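Local coordinates for 3-carboxy-cis,cis-muconate cycloisomerase (Acinetobacter calcoaceticus, PDB 1Q5N), which is a largely helical cycloisomerase of the fumarase/aspartase (lyase) superfamily, assembled from four copies of the chain, at residues A[113-118]-A[229-234]; A[153-158]-A[360-365]; A[189-194]-A[237-242]. All coordinates share one frame; numbering follows the deposited sequence.

Interaction 1. Residues A[113-118]-A[229-234]; sequences ILDTAC and TWHGER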
ATOM      1  N   ILE A 113     -26.492 -12.636  -4.186  1.00 31.60           N
ATOM      2  CA  ILE A 113     -26.387 -13.489  -3.024  1.00 32.61           C
ATOM      3  C   ILE A 113     -25.032 -13.275  -2.285  1.00 32.62           C
ATOM      4  O   ILE A 113     -24.978 -13.263  -1.067  1.00 32.87           O
ATOM      5  CB  ILE A 113     -26.516 -14.978  -3.454  1.00 33.93           C
ATOM      6  CG1 ILE A 113     -27.850 -15.210  -4.166  1.00 35.72           C
ATOM      7  CG2 ILE A 113     -26.356 -15.892  -2.248  1.00 33.68           C
ATOM      8  CD1 ILE A 113     -29.083 -14.743  -3.411  1.00 35.30           C
ATOM      9  N   LEU A 114     -23.946 -13.125  -3.035  1.00 31.56           N
ATOM     10  CA  LEU A 114     -22.629 -12.922  -2.431  1.00 30.77           C
ATOM     11  C   LEU A 114     -22.547 -11.572  -1.709  1.00 30.37           C
ATOM     12  O   LEU A 114     -22.110 -11.539  -0.561  1.00 30.34           O
ATOM     13  CB  LEU A 114     -21.540 -13.053  -3.509  1.00 29.75           C
ATOM     14  CG  LEU A 114     -21.470 -14.514  -4.019  1.00 29.12           C
ATOM     15  CD1 LEU A 114     -20.617 -14.589  -5.230  1.00 29.50           C
ATOM     16  CD2 LEU A 114     -20.929 -15.452  -2.944  1.00 25.78           C
ATOM     17  N   ASP A 115     -22.985 -10.478  -2.353  1.00 28.83           N
ATOM     18  CA  ASP A 115     -22.954  -9.167  -1.693  1.00 30.57           C
ATOM     19  C   ASP A 115     -23.919  -9.100  -0.486  1.00 32.08           C
ATOM     20  O   ASP A 115     -23.617  -8.445   0.540  1.00 32.34           O
ATOM     21  CB  ASP A 115     -23.340  -8.028  -2.643  1.00 30.04           C
ATOM     22  CG  ASP A 115     -22.241  -7.656  -3.602  1.00 30.46           C
ATOM     23  OD1 ASP A 115     -21.115  -8.203  -3.503  1.00 29.83           O
ATOM     24  OD2 ASP A 115     -22.525  -6.803  -4.463  1.00 29.31           O
ATOM     25  N   THR A 116     -25.076  -9.769  -0.597  1.00 31.38           N
ATOM     26  CA  THR A 116     -26.010  -9.748   0.512  1.00 30.76           C
ATOM     27  C   THR A 116     -25.413 -10.544   1.690  1.00 30.36           C
ATOM     28  O   THR A 116     -25.470 -10.102   2.828  1.00 29.02           O
ATOM     29  CB  THR A 116     -27.446 -10.298   0.105  1.00 29.75           C
ATOM     30  OG1 THR A 116     -28.074  -9.389  -0.818  1.00 27.49           O
ATOM     31  CG2 THR A 116     -28.318 -10.452   1.356  1.00 27.39           C
ATOM     32  N   ALA A 117     -24.817 -11.699   1.413  1.00 30.49           N
ATOM     33  CA  ALA A 117     -24.229 -12.469   2.521  1.00 32.01           C
ATOM     34  C   ALA A 117     -23.060 -11.630   3.121  1.00 32.63           C
ATOM     35  O   ALA A 117     -22.844 -11.620   4.346  1.00 32.93           O
ATOM     36  CB  ALA A 117     -23.725 -13.836   2.042  1.00 29.61           C
ATOM     37  N   CYS A 118     -22.314 -10.929   2.267  1.00 31.74           N
ATOM     38  CA  CYS A 118     -21.238 -10.089   2.773  1.00 31.56           C
ATOM     39  C   CYS A 118     -21.796  -9.017   3.739  1.00 31.07           C
ATOM     40  O   CYS A 118     -21.254  -8.833   4.835  1.00 29.71           O
ATOM     41  CB  CYS A 118     -20.493  -9.406   1.619  1.00 32.47           C
ATOM     42  SG  CYS A 118     -19.149  -8.304   2.168  1.00 36.62           S
ATOM     43  N   THR A 229     -29.125  -0.596  -8.229  1.00 34.32           N
ATOM     44  CA  THR A 229     -28.229  -1.710  -8.003  1.00 32.17           C
ATOM     45  C   THR A 229     -26.760  -1.206  -7.805  1.00 30.39           C
ATOM     46  O   THR A 229     -26.347  -0.230  -8.427  1.00 26.72           O
ATOM     47  CB  THR A 229     -28.297  -2.655  -9.200  1.00 33.24           C
ATOM     48  OG1 THR A 229     -29.664  -3.046  -9.385  1.00 36.61           O
ATOM     49  CG2 THR A 229     -27.416  -3.921  -8.965  1.00 30.43           C
ATOM     50  N   TRP A 230     -25.993  -1.837  -6.917  1.00 29.63           N
ATOM     51  CA  TRP A 230     -24.596  -1.377  -6.746  1.00 30.46           C
ATOM     52  C   TRP A 230     -23.555  -2.506  -6.893  1.00 30.22           C
ATOM     53  O   TRP A 230     -22.642  -2.641  -6.099  1.00 31.29           O
ATOM     54  CB  TRP A 230     -24.404  -0.613  -5.427  1.00 27.87           C
ATOM     55  CG  TRP A 230     -24.945  -1.335  -4.263  1.00 31.00           C
ATOM     56  CD1 TRP A 230     -26.274  -1.530  -3.970  1.00 31.27           C
ATOM     57  CD2 TRP A 230     -24.208  -2.077  -3.291  1.00 29.30           C
ATOM     58  NE1 TRP A 230     -26.404  -2.357  -2.886  1.00 30.83           N
ATOM     59  CE2 TRP A 230     -25.159  -2.714  -2.444  1.00 32.16           C
ATOM     60  CE3 TRP A 230     -22.843  -2.271  -3.053  1.00 28.31           C
ATOM     61  CZ2 TRP A 230     -24.788  -3.548  -1.370  1.00 31.06           C
ATOM     62  CZ3 TRP A 230     -22.457  -3.091  -1.996  1.00 31.07           C
ATOM     63  CH2 TRP A 230     -23.438  -3.725  -1.157  1.00 33.93           C
ATOM     64  N   HIS A 231     -23.727  -3.318  -7.930  1.00 29.86           N
ATOM     65  CA  HIS A 231     -22.792  -4.383  -8.253  1.00 28.95           C
ATOM     66  C   HIS A 231     -21.425  -3.780  -8.583  1.00 28.01           C
ATOM     67  O   HIS A 231     -20.389  -4.317  -8.213  1.00 27.35           O
ATOM     68  CB  HIS A 231     -23.312  -5.147  -9.468  1.00 27.46           C
ATOM     69  CG  HIS A 231     -24.457  -6.067  -9.150  1.00 30.43           C
ATOM     70  ND1 HIS A 231     -25.378  -6.475 -10.090  1.00 30.63           N
ATOM     71  CD2 HIS A 231     -24.839  -6.637  -7.980  1.00 31.04           C
ATOM     72  CE1 HIS A 231     -26.282  -7.243  -9.514  1.00 32.02           C
ATOM     73  NE2 HIS A 231     -25.978  -7.358  -8.231  1.00 32.58           N
ATOM     74  N   GLY A 232     -21.435  -2.656  -9.279  1.00 28.16           N
ATOM     75  CA  GLY A 232     -20.193  -2.023  -9.685  1.00 29.22           C
ATOM     76  C   GLY A 232     -19.732  -0.830  -8.884  1.00 29.91           C
ATOM     77  O   GLY A 232     -18.584  -0.454  -9.042  1.00 29.70           O
ATOM     78  N   GLU A 233     -20.592  -0.247  -8.031  1.00 29.14           N
ATOM     79  CA  GLU A 233     -20.234   0.944  -7.243  1.00 28.24           C
ATOM     80  C   GLU A 233     -19.949   0.422  -5.820  1.00 28.68           C
ATOM     81  O   GLU A 233     -20.858  -0.015  -5.094  1.00 29.20           O
ATOM     82  CB  GLU A 233     -21.397   1.957  -7.289  1.00 27.13           C
ATOM     83  CG  GLU A 233     -21.643   2.593  -8.707  1.00 28.14           C
ATOM     84  CD  GLU A 233     -22.036   1.541  -9.779  1.00 31.70           C
ATOM     85  OE1 GLU A 233     -22.997   0.767  -9.545  1.00 31.83           O
ATOM     86  OE2 GLU A 233     -21.373   1.475 -10.850  1.00 29.22           O
ATOM     87  N   ARG A 234     -18.698   0.493  -5.397  1.00 26.28           N
ATOM     88  CA  ARG A 234     -18.368  -0.158  -4.132  1.00 27.40           C
ATOM     89  C   ARG A 234     -18.014   0.684  -2.926  1.00 26.57           C
ATOM     90  O   ARG A 234     -17.420   0.174  -1.966  1.00 27.34           O
ATOM     91  CB  ARG A 234     -17.215  -1.175  -4.390  1.00 27.90           C
ATOM     92  CG  ARG A 234     -17.329  -1.953  -5.700  1.00 25.92           C
ATOM     93  CD  ARG A 234     -18.546  -2.895  -5.698  1.00 26.97           C
ATOM     94  NE  ARG A 234     -18.367  -4.040  -4.783  1.00 27.78           N
ATOM     95  CZ  ARG A 234     -19.357  -4.860  -4.412  1.00 28.89           C
ATOM     96  NH1 ARG A 234     -20.606  -4.671  -4.857  1.00 25.64           N
ATOM     97  NH2 ARG A 234     -19.114  -5.886  -3.617  1.00 28.33           N
TER

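Interaction 2. Residues A[153-158]-A[360-365]; sequences MGRTWL and HQNIEC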
ATOM      1  N   MET A 153       6.312  11.832  32.847  1.00 31.83           N
ATOM      2  CA  MET A 153       6.825  12.734  31.808  1.00 30.17           C
ATOM      3  C   MET A 153       6.115  12.674  30.450  1.00 29.20           C
ATOM      4  O   MET A 153       5.740  11.593  29.963  1.00 27.91           O
ATOM      5  CB  MET A 153       8.325  12.476  31.595  1.00 33.05           C
ATOM      6  CG  MET A 153       9.214  12.838  32.808  1.00 34.79           C
ATOM      7  SD  MET A 153       9.009  14.612  33.255  1.00 38.75           S
ATOM      8  CE  MET A 153       9.417  15.462  31.738  1.00 32.56           C
ATOM      9  N   GLY A 154       5.879  13.842  29.863  1.00 28.62           N
ATOM     10  CA  GLY A 154       5.344  13.883  28.504  1.00 29.35           C
ATOM     11  C   GLY A 154       6.619  13.797  27.643  1.00 31.11           C
ATOM     12  O   GLY A 154       7.680  14.361  27.995  1.00 30.67           O
ATOM     13  N   ARG A 155       6.550  13.097  26.515  1.00 31.54           N
ATOM     14  CA  ARG A 155       7.725  12.890  25.646  1.00 29.88           C
ATOM     15  C   ARG A 155       7.412  13.276  24.205  1.00 31.27           C
ATOM     16  O   ARG A 155       6.378  12.857  23.611  1.00 30.84           O
ATOM     17  CB  ARG A 155       8.164  11.401  25.722  1.00 29.87           C
ATOM     18  CG  ARG A 155       8.560  10.961  27.166  1.00 27.29           C
ATOM     19  CD  ARG A 155       8.587   9.444  27.359  1.00 28.84           C
ATOM     20  NE  ARG A 155       9.205   9.056  28.647  1.00 29.28           N
ATOM     21  CZ  ARG A 155       8.557   8.562  29.711  1.00 28.64           C
ATOM     22  NH1 ARG A 155       7.237   8.371  29.694  1.00 26.02           N
ATOM     23  NH2 ARG A 155       9.246   8.234  30.811  1.00 28.41           N
ATOM     24  N   THR A 156       8.293  14.100  23.651  1.00 29.36           N
ATOM     25  CA  THR A 156       8.154  14.553  22.288  1.00 29.93           C
ATOM     26  C   THR A 156       9.430  14.142  21.527  1.00 29.70           C
ATOM     27  O   THR A 156      10.547  14.314  22.010  1.00 26.45           O
ATOM     28  CB  THR A 156       7.912  16.090  22.244  1.00 30.91           C
ATOM     29  OG1 THR A 156       8.974  16.757  22.918  1.00 29.37           O
ATOM     30  CG2 THR A 156       6.616  16.440  22.962  1.00 28.42           C
ATOM     31  N   TRP A 157       9.252  13.569  20.339  1.00 30.16           N
ATOM     32  CA  TRP A 157      10.398  13.081  19.556  1.00 32.66           C
ATOM     33  C   TRP A 157      11.188  12.091  20.440  1.00 31.30           C
ATOM     34  O   TRP A 157      12.409  11.999  20.308  1.00 28.97           O
ATOM     35  CB  TRP A 157      11.372  14.208  19.140  1.00 36.54           C
ATOM     36  CG  TRP A 157      10.802  15.352  18.417  1.00 41.72           C
ATOM     37  CD1 TRP A 157       9.932  16.261  18.908  1.00 45.00           C
ATOM     38  CD2 TRP A 157      11.108  15.778  17.070  1.00 46.91           C
ATOM     39  NE1 TRP A 157       9.659  17.232  17.974  1.00 47.24           N
ATOM     40  CE2 TRP A 157      10.366  16.964  16.830  1.00 48.34           C
ATOM     41  CE3 TRP A 157      11.962  15.280  16.053  1.00 46.74           C
ATOM     42  CZ2 TRP A 157      10.425  17.674  15.602  1.00 49.89           C
ATOM     43  CZ3 TRP A 157      12.041  15.980  14.832  1.00 48.62           C
ATOM     44  CH2 TRP A 157      11.271  17.172  14.617  1.00 52.16           C
ATOM     45  N   LEU A 158      10.465  11.397  21.320  1.00 30.71           N
ATOM     46  CA  LEU A 158      10.989  10.414  22.262  1.00 32.67           C
ATOM     47  C   LEU A 158      11.911  10.966  23.356  1.00 33.33           C
ATOM     48  O   LEU A 158      12.650  10.198  23.994  1.00 33.07           O
ATOM     49  CB  LEU A 158      11.719   9.323  21.527  1.00 33.08           C
ATOM     50  CG  LEU A 158      10.889   8.328  20.739  1.00 37.75           C
ATOM     51  CD1 LEU A 158      11.829   7.242  20.185  1.00 39.59           C
ATOM     52  CD2 LEU A 158       9.869   7.694  21.647  1.00 38.42           C
ATOM     53  N   HIS A 360       7.913   8.452  38.980  1.00 39.56           N
ATOM     54  CA  HIS A 360       8.486   9.523  39.803  1.00 41.94           C
ATOM     55  C   HIS A 360       9.976   9.618  39.514  1.00 40.62           C
ATOM     56  O   HIS A 360      10.502  10.702  39.297  1.00 40.73           O
ATOM     57  CB  HIS A 360       8.258   9.259  41.302  1.00 46.95           C
ATOM     58  CG  HIS A 360       9.073  10.163  42.179  1.00 54.09           C
ATOM     59  ND1 HIS A 360       8.745  11.495  42.381  1.00 56.00           N
ATOM     60  CD2 HIS A 360      10.291   9.984  42.759  1.00 55.55           C
ATOM     61  CE1 HIS A 360       9.729  12.092  43.033  1.00 56.76           C
ATOM     62  NE2 HIS A 360      10.679  11.202  43.273  1.00 57.82           N
ATOM     63  N   GLN A 361      10.650   8.475  39.529  1.00 39.68           N
ATOM     64  CA  GLN A 361      12.060   8.418  39.191  1.00 41.04           C
ATOM     65  C   GLN A 361      12.428   8.949  37.818  1.00 39.49           C
ATOM     66  O   GLN A 361      13.442   9.589  37.691  1.00 40.37           O
ATOM     67  CB  GLN A 361      12.572   7.005  39.210  1.00 44.78           C
ATOM     68  CG  GLN A 361      12.856   6.534  40.570  1.00 57.32           C
ATOM     69  CD  GLN A 361      14.076   5.633  40.593  1.00 64.76           C
ATOM     70  OE1 GLN A 361      14.488   5.096  39.533  1.00 68.46           O
ATOM     71  NE2 GLN A 361      14.667   5.446  41.796  1.00 66.35           N
ATOM     72  N   ASN A 362      11.643   8.684  36.778  1.00 35.38           N
ATOM     73  CA  ASN A 362      12.068   9.154  35.496  1.00 33.01           C
ATOM     74  C   ASN A 362      11.899  10.654  35.429  1.00 33.63           C
ATOM     75  O   ASN A 362      12.595  11.325  34.657  1.00 32.13           O
ATOM     76  CB  ASN A 362      11.322   8.397  34.384  1.00 32.29           C
ATOM     77  CG  ASN A 362      11.591   6.905  34.461  1.00 33.45           C
ATOM     78  OD1 ASN A 362      12.701   6.501  34.894  1.00 33.71           O
ATOM     79  ND2 ASN A 362      10.600   6.067  34.078  1.00 28.13           N
ATOM     80  N   ILE A 363      10.993  11.202  36.247  1.00 34.14           N
ATOM     81  CA  ILE A 363      10.843  12.653  36.277  1.00 34.52           C
ATOM     82  C   ILE A 363      12.160  13.278  36.850  1.00 36.67           C
ATOM     83  O   ILE A 363      12.538  14.410  36.482  1.00 34.67           O
ATOM     84  CB  ILE A 363       9.651  13.080  37.175  1.00 36.03           C
ATOM     85  CG1 ILE A 363       8.320  12.803  36.473  1.00 37.10           C
ATOM     86  CG2 ILE A 363       9.735  14.564  37.546  1.00 35.87           C
ATOM     87  CD1 ILE A 363       7.123  12.873  37.463  1.00 37.14           C
ATOM     88  N   GLU A 364      12.864  12.556  37.724  1.00 36.72           N
ATOM     89  CA  GLU A 364      14.091  13.129  38.301  1.00 41.32           C
ATOM     90  C   GLU A 364      15.315  12.984  37.419  1.00 42.36           C
ATOM     91  O   GLU A 364      16.357  13.554  37.687  1.00 43.49           O
ATOM     92  CB  GLU A 364      14.356  12.558  39.708  1.00 42.97           C
ATOM     93  CG  GLU A 364      13.572  13.362  40.787  1.00 49.40           C
ATOM     94  CD  GLU A 364      13.950  14.867  40.751  1.00 54.47           C
ATOM     95  OE1 GLU A 364      15.175  15.124  40.827  1.00 57.74           O
ATOM     96  OE2 GLU A 364      13.077  15.788  40.638  1.00 56.20           O
ATOM     97  N   CYS A 365      15.156  12.259  36.326  1.00 42.14           N
ATOM     98  CA  CYS A 365      16.219  12.003  35.371  1.00 42.86           C
ATOM     99  C   CYS A 365      17.098  13.212  34.930  1.00 41.69           C
ATOM    100  O   CYS A 365      18.325  13.113  34.872  1.00 40.65           O
ATOM    101  CB  CYS A 365      15.564  11.328  34.157  1.00 45.79           C
ATOM    102  SG  CYS A 365      16.674  10.586  33.087  1.00 52.92           S
TER

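Interaction 3. Residues A[189-194]-A[237-242]; sequences ARVLVA and IVEIAS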
ATOM      1  N   ALA A 189     -26.807   3.311   8.318  1.00 37.74           N
ATOM      2  CA  ALA A 189     -27.927   3.488   7.387  1.00 38.60           C
ATOM      3  C   ALA A 189     -27.543   3.428   5.910  1.00 38.21           C
ATOM      4  O   ALA A 189     -28.281   2.885   5.088  1.00 40.21           O
ATOM      5  CB  ALA A 189     -28.640   4.822   7.664  1.00 37.65           C
ATOM      6  N   ARG A 190     -26.390   3.998   5.591  1.00 36.55           N
ATOM      7  CA  ARG A 190     -25.897   4.075   4.233  1.00 33.85           C
ATOM      8  C   ARG A 190     -25.242   2.791   3.714  1.00 34.72           C
ATOM      9  O   ARG A 190     -25.283   2.454   2.517  1.00 34.92           O
ATOM     10  CB  ARG A 190     -24.876   5.219   4.154  1.00 32.60           C
ATOM     11  CG  ARG A 190     -24.131   5.293   2.840  1.00 31.40           C
ATOM     12  CD  ARG A 190     -23.398   6.610   2.635  1.00 32.70           C
ATOM     13  NE  ARG A 190     -22.418   6.812   3.700  1.00 33.56           N
ATOM     14  CZ  ARG A 190     -22.524   7.752   4.632  1.00 34.28           C
ATOM     15  NH1 ARG A 190     -23.565   8.590   4.620  1.00 32.78           N
ATOM     16  NH2 ARG A 190     -21.627   7.823   5.592  1.00 31.04           N
ATOM     17  N   VAL A 191     -24.703   2.034   4.639  1.00 33.52           N
ATOM     18  CA  VAL A 191     -23.931   0.878   4.295  1.00 34.38           C
ATOM     19  C   VAL A 191     -24.590  -0.525   4.403  1.00 34.89           C
ATOM     20  O   VAL A 191     -24.309  -1.442   3.603  1.00 33.36           O
ATOM     21  CB  VAL A 191     -22.659   1.039   5.179  1.00 36.46           C
ATOM     22  CG1 VAL A 191     -22.308  -0.205   5.842  1.00 37.69           C
ATOM     23  CG2 VAL A 191     -21.568   1.686   4.396  1.00 35.75           C
ATOM     24  N   LEU A 192     -25.461  -0.698   5.387  1.00 33.65           N
ATOM     25  CA  LEU A 192     -26.101  -1.991   5.609  1.00 34.46           C
ATOM     26  C   LEU A 192     -27.371  -2.053   4.783  1.00 34.28           C
ATOM     27  O   LEU A 192     -28.469  -1.846   5.295  1.00 35.28           O
ATOM     28  CB  LEU A 192     -26.408  -2.151   7.099  1.00 32.48           C
ATOM     29  CG  LEU A 192     -25.152  -2.085   7.980  1.00 33.40           C
ATOM     30  CD1 LEU A 192     -25.537  -2.280   9.442  1.00 29.98           C
ATOM     31  CD2 LEU A 192     -24.146  -3.159   7.524  1.00 32.84           C
ATOM     32  N   VAL A 193     -27.200  -2.309   3.487  1.00 34.91           N
ATOM     33  CA  VAL A 193     -28.305  -2.367   2.554  1.00 33.69           C
ATOM     34  C   VAL A 193     -28.226  -3.677   1.806  1.00 34.32           C
ATOM     35  O   VAL A 193     -27.160  -4.263   1.713  1.00 34.41           O
ATOM     36  CB  VAL A 193     -28.233  -1.206   1.555  1.00 33.91           C
ATOM     37  CG1 VAL A 193     -28.406   0.093   2.279  1.00 32.33           C
ATOM     38  CG2 VAL A 193     -26.865  -1.223   0.829  1.00 32.72           C
ATOM     39  N   ALA A 194     -29.358  -4.122   1.261  1.00 34.29           N
ATOM     40  CA  ALA A 194     -29.437  -5.382   0.517  1.00 33.24           C
ATOM     41  C   ALA A 194     -28.914  -5.237  -0.919  1.00 32.04           C
ATOM     42  O   ALA A 194     -28.797  -4.132  -1.433  1.00 30.82           O
ATOM     43  CB  ALA A 194     -30.898  -5.865   0.473  1.00 32.86           C
ATOM     44  N   ILE A 237     -18.540  -0.733   0.699  1.00 27.39           N
ATOM     45  CA  ILE A 237     -17.604  -1.723   1.199  1.00 28.62           C
ATOM     46  C   ILE A 237     -16.341  -1.004   1.735  1.00 29.11           C
ATOM     47  O   ILE A 237     -15.854  -1.290   2.859  1.00 28.10           O
ATOM     48  CB  ILE A 237     -17.170  -2.701   0.063  1.00 29.81           C
ATOM     49  CG1 ILE A 237     -18.389  -3.494  -0.461  1.00 32.46           C
ATOM     50  CG2 ILE A 237     -16.084  -3.658   0.557  1.00 29.35           C
ATOM     51  CD1 ILE A 237     -19.135  -4.285   0.591  1.00 32.83           C
ATOM     52  N   VAL A 238     -15.827  -0.077   0.929  1.00 27.82           N
ATOM     53  CA  VAL A 238     -14.633   0.648   1.269  1.00 26.88           C
ATOM     54  C   VAL A 238     -14.869   1.442   2.524  1.00 29.51           C
ATOM     55  O   VAL A 238     -14.003   1.497   3.417  1.00 29.30           O
ATOM     56  CB  VAL A 238     -14.234   1.585   0.112  1.00 26.74           C
ATOM     57  CG1 VAL A 238     -12.951   2.357   0.448  1.00 27.35           C
ATOM     58  CG2 VAL A 238     -14.018   0.748  -1.132  1.00 26.08           C
ATOM     59  N   GLU A 239     -16.065   2.031   2.617  1.00 29.70           N
ATOM     60  CA  GLU A 239     -16.387   2.876   3.750  1.00 29.55           C
ATOM     61  C   GLU A 239     -16.315   2.108   5.058  1.00 29.94           C
ATOM     62  O   GLU A 239     -15.760   2.614   6.054  1.00 27.13           O
ATOM     63  CB  GLU A 239     -17.747   3.538   3.549  1.00 29.33           C
ATOM     64  CG  GLU A 239     -18.161   4.464   4.692  1.00 30.07           C
ATOM     65  CD  GLU A 239     -19.348   5.356   4.363  1.00 30.66           C
ATOM     66  OE1 GLU A 239     -20.252   4.962   3.607  1.00 33.71           O
ATOM     67  OE2 GLU A 239     -19.382   6.467   4.873  1.00 34.20           O
ATOM     68  N   ILE A 240     -16.843   0.880   5.048  1.00 29.71           N
ATOM     69  CA  ILE A 240     -16.788   0.045   6.245  1.00 29.27           C
ATOM     70  C   ILE A 240     -15.296  -0.247   6.578  1.00 30.07           C
ATOM     71  O   ILE A 240     -14.884  -0.119   7.737  1.00 29.58           O
ATOM     72  CB  ILE A 240     -17.550  -1.279   6.023  1.00 30.12           C
ATOM     73  CG1 ILE A 240     -19.058  -1.007   5.966  1.00 30.56           C
ATOM     74  CG2 ILE A 240     -17.307  -2.273   7.199  1.00 31.17           C
ATOM     75  CD1 ILE A 240     -19.836  -2.245   5.425  1.00 32.87           C
ATOM     76  N   ALA A 241     -14.498  -0.624   5.573  1.00 28.64           N
ATOM     77  CA  ALA A 241     -13.060  -0.907   5.799  1.00 29.19           C
ATOM     78  C   ALA A 241     -12.348   0.345   6.331  1.00 27.90           C
ATOM     79  O   ALA A 241     -11.534   0.242   7.231  1.00 26.32           O
ATOM     80  CB  ALA A 241     -12.331  -1.404   4.478  1.00 25.58           C
ATOM     81  N   SER A 242     -12.673   1.514   5.785  1.00 28.54           N
ATOM     82  CA  SER A 242     -11.998   2.740   6.218  1.00 31.66           C
ATOM     83  C   SER A 242     -12.174   3.055   7.718  1.00 30.30           C
ATOM     84  O   SER A 242     -11.271   3.567   8.367  1.00 31.11           O
ATOM     85  CB  SER A 242     -12.448   3.962   5.370  1.00 30.84           C
ATOM     86  OG  SER A 242     -13.777   4.328   5.670  1.00 31.32           O
TER

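Interaction 1. Residues A[113-118]-A[229-234]
Asp115 and Arg234 form a buried salt bridge that joins helix 110-146 to the loop leading into helix 235-261. The two side chains come from opposite directions, and Arg234 presents the end of its guanidinium, with one terminal nitrogen for each carboxylate oxygen. NH1 of Arg234 lies 2.9 Å from OD2 of Asp115 in a nearly straight bond (162° at the hydrogen), while NH2 of Arg234 reaches OD1 of Asp115 at 3.1 Å. The pairing is not flat: the two planes are 31° apart, and both nitrogens approach from above the carboxylate plane. Arg234, at the N-cap position of its helix, bends its chain at both chi2 and chi3. That curl brings NH1 back to the loop's own backbone, where it also donates to the carbonyl O of Trp230 at 3.1 Å, in the carbonyl plane and on a lone pair. NH1 therefore serves two acceptors, which limits rotation of the guanidinium.

The loop's rings flank the acid. OD2 of Asp115 lies over a face of the Trp230 indole, 4.5 Å from CZ3, and at the edge of the His231 imidazole, 4.2 Å from CD2. With CG beside its backbone N (chi1 -76°), Asp115 directs its carboxylate toward the loop. OD2 additionally accepts hydrogen bonds from Gln195 and Gln111, and NH2 of Arg234 has a second acid, Glu327 of helix 323-351. NE2 of His231 bonds to Asp112, one turn before Asp115. The terminal nitrogens of Arg234 are thus shared among the carboxylates of Asp115 and Glu327 and the carbonyl O of Trp230, which fixes the guanidinium's orientation. The whole is a bidentate, end-on arginine-carboxylate bridge in a polar network, here linking a loop to the long helices of the lyase-superfamily bundle.

Interaction 2. Residues A[153-158]-A[360-365]
Met153 and Ile363 make the close part of this contact, between strand 151-156 and helix 356-364. The methionine leaves the strand toward the helix and bends at both chi2 and chi3, so that its middle, not its methyl end, lies against the isoleucine. SD of Met153 is 3.8 Å from CG1 of Ile363, and CG of Met153 is equally near that atom. CG also passes 4.1 Å from the carbonyl O of Asn362. The Met153 and Ile363 side chains cross obliquely.

The other half is looser. Arg155 runs extended from CG to NE, yet its NH2 comes only within 4.1 Å of CB of Asn362, which stands at the edge of the guanidinium. The amide of Asn362 is turned 68° from the guanidinium plane, and no hydrogen bond joins the two. A shared third party links them instead: Glu268 accepts from ND2 of Asn362 and forms a salt bridge with NH2 of Arg155, which also pairs with Glu265 of the third subunit. Farther round the helix, His360 and Gln361 face solvent.

The strand and helix segments pass 9.5 Å apart at 57°. Strand 151-156 is the middle member of a three-stranded antiparallel sheet, and its neighbour 159-161 supplies Gln160, which touches Met153 and bonds to the carbonyl O of Asn362.

Interaction 3. Residues A[189-194]-A[237-242]
Arg190, in the last turn of helix 166-191, reaches across to Glu239 of helix 235-261. Its CB points toward the partner helix, and CG, anti to the backbone N (chi1 172°), carries the chain onward to 4.0 Å from OE1 of Glu239. CD comes to 3.7 Å from the same oxygen. A bend at chi3 then turns the guanidinium side-on. NE donates to OE1 of Glu239 at 2.9 Å in an almost linear bond (173°); OE1 accepts through its syn lone pair and lies in the guanidinium plane. At the tip, NH2 of Arg190 meets OE2 of Glu239 at 2.7 Å, also on the syn side but somewhat out of the carboxylate plane. The two flat groups are nearly coplanar, 20° apart, although the side chains themselves cross at about a right angle. Glu239 is extended beyond CG to meet this grip. Its OE1 has a second salt-bridge partner, Arg183 of the second subunit, so the acid joins two arginines across a subunit boundary.

Beside the bridge, CG2 of Val191 lies 3.6 Å from OE1 of Glu239. CG1 of Val191 is modelled unusually close to CD1 of Ile240, at 3.2 Å, so the exact rotation of the valine is doubtful. Beyond it the chain leaves the helix through an inverse gamma turn centred on Leu192. The contact joins the C-terminal end of helix 166-191 to helix 235-261, whose other sides pack on helices 290-311 and 323-351; Ile240 itself touches Phe335 of the latter.

Overall arrangement
Interactions 1 and 3 are neighbours, their centres about 10 Å apart, and they touch: the Trp230 indole of 229-234 packs on Val193 and Ala194 of 189-194. Both use the region around the start of helix 235-261, first the loop leading into it and then its early turns. Interaction 2 lies on the other side of the chain's centre, about 52 Å from interaction 1 and 43 Å from interaction 3 between centres. Along the chain the order is 113-118, 153-158, 189-194, 229-234, 237-242, 360-365, so interactions 1 and 2 interleave, as do 1 and 3. Helices 110-146, 166-191 and 235-261 connect these regions of the elongated subunit, and all three contacts touch the second subunit.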